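Local coordinates for protein enterochelin esterase (Salmonella enterica subsp. enterica serovar Typhimurium, PDB 3MGA) that probably hydrolyses the ester bonds of ferric enterobactin, a step that would let the bacterium release the iron carried by this siderophore, at residues Q42-E45 with T46-P49. Numbering follows the deposited sequence.
Sequences QGNE and THSP
Gln42 reaches Pro49 with the end of its extended side chain: the two side chains cross at about a right angle, with Gln42 OE1 3.0 Å from Pro49 CD. Nearer the backbone, Gln42 CB lies 3.8 Å from Ser48 CB, bringing Gln42 and Ser48 side by side across the turn. Gly43 follows with a positive phi of 89°, its CA 4.5 Å from His47 CB.

Asn44 carries most of the hydrogen bonds. Its CG sits between the backbone N and the carbonyl carbon (chi1 61°), which turns OD1 back over the residues that follow. There OD1 accepts two hydrogen bonds from opposite faces of the amide: one from Thr46 OG1 at 3.0 Å, the other from His47 ND1 at 2.7 Å. The histidine bond is nearly straight (167°) and lies close to the ring plane, which should restrain the imidazole and is consistent with a proton on ND1. His47 N adds a weak bond to the same oxygen, resembling the side-chain-to-backbone bond of an N-cap. The backbone carbonyl of Asn44 closes the turn, Asn44 O taking Ser48 N at 2.7 Å. Glu45, inside the turn, sends its carboxylate elsewhere, OE2 bonding to Gly77 N.

Ser48, the buried residue here, has its OG hydrogen-bonded to Asp40 OD2 and Ile50 N. The loop leads from strand 32-39 of one antiparallel sheet to strand 52-57 of the other at the periphery of the N-terminal domain, with Glu45 and Ser48 resting on Arg74 of strand 73-74.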
loop_
_atom_site.group_PDB
_atom_site.type_symbol
_atom_site.label_atom_id
_atom_site.label_comp_id
_atom_site.label_asym_id
_atom_site.label_seq_id
_atom_site.Cartn_x
_atom_site.Cartn_y
_atom_site.Cartn_z
ATOM N N GLN A 42 26.733 -1.167 -19.902
ATOM C CA GLN A 42 28.126 -0.742 -20.137
ATOM C C GLN A 42 29.108 -1.912 -20.336
ATOM O O GLN A 42 30.320 -1.736 -20.212
ATOM C CB GLN A 42 28.605 0.180 -19.008
ATOM C CG GLN A 42 27.698 1.393 -18.787
ATOM C CD GLN A 42 28.166 2.291 -17.653
ATOM O OE1 GLN A 42 29.314 2.726 -17.623
ATOM N NE2 GLN A 42 27.262 2.597 -16.731
ATOM N N GLY A 43 28.579 -3.100 -20.627
ATOM C CA GLY A 43 29.406 -4.280 -20.905
ATOM C C GLY A 43 29.833 -5.169 -19.747
ATOM O O GLY A 43 29.131 -5.291 -18.738
ATOM N N ASN A 44 30.995 -5.801 -19.921
ATOM C CA ASN A 44 31.562 -6.719 -18.932
ATOM C C ASN A 44 32.442 -6.010 -17.887
ATOM O O ASN A 44 32.482 -4.779 -17.841
ATOM C CB ASN A 44 32.328 -7.849 -19.645
ATOM C CG ASN A 44 33.490 -7.345 -20.494
ATOM O OD1 ASN A 44 33.991 -6.237 -20.304
ATOM N ND2 ASN A 44 33.930 -8.174 -21.430
ATOM N N GLU A 45 33.128 -6.797 -17.052
ATOM C CA GLU A 45 34.006 -6.274 -15.985
ATOM C C GLU A 45 34.927 -5.139 -16.441
ATOM O O GLU A 45 34.865 -4.027 -15.909
ATOM C CB GLU A 45 34.913 -7.377 -15.392
ATOM C CG GLU A 45 34.227 -8.642 -14.875
ATOM C CD GLU A 45 33.783 -9.588 -15.983
ATOM O OE1 GLU A 45 34.316 -9.500 -17.111
ATOM O OE2 GLU A 45 32.909 -10.440 -15.716
ATOM N N THR A 46 35.780 -5.439 -17.423
ATOM C CA THR A 46 36.772 -4.486 -17.942
ATOM C C THR A 46 36.199 -3.193 -18.515
ATOM O O THR A 46 36.877 -2.163 -18.513
ATOM C CB THR A 46 37.678 -5.143 -19.023
ATOM O OG1 THR A 46 36.874 -5.627 -20.107
ATOM C CG2 THR A 46 38.470 -6.300 -18.431
ATOM N N HIS A 47 34.962 -3.243 -19.007
ATOM C CA HIS A 47 34.319 -2.069 -19.592
ATOM C C HIS A 47 33.426 -1.331 -18.594
ATOM O O HIS A 47 33.611 -0.134 -18.364
ATOM C CB HIS A 47 33.522 -2.464 -20.844
ATOM C CG HIS A 47 34.376 -2.980 -21.965
ATOM N ND1 HIS A 47 34.644 -4.319 -22.143
ATOM C CD2 HIS A 47 35.029 -2.329 -22.959
ATOM C CE1 HIS A 47 35.423 -4.474 -23.201
ATOM N NE2 HIS A 47 35.669 -3.283 -23.714
ATOM N N SER A 48 32.469 -2.045 -18.002
ATOM C CA SER A 48 31.539 -1.451 -17.038
ATOM C C SER A 48 32.169 -1.108 -15.682
ATOM O O SER A 48 32.838 -1.943 -15.076
ATOM C CB SER A 48 30.357 -2.388 -16.795
ATOM O OG SER A 48 29.488 -1.852 -15.811
ATOM N N PRO A 49 31.919 0.117 -15.184
ATOM C CA PRO A 49 32.439 0.560 -13.901
ATOM C C PRO A 49 31.485 0.246 -12.742
ATOM O O PRO A 49 31.709 0.716 -11.625
ATOM C CB PRO A 49 32.522 2.069 -14.089
ATOM C CG PRO A 49 31.299 2.377 -14.904
ATOM C CD PRO A 49 31.087 1.167 -15.806
#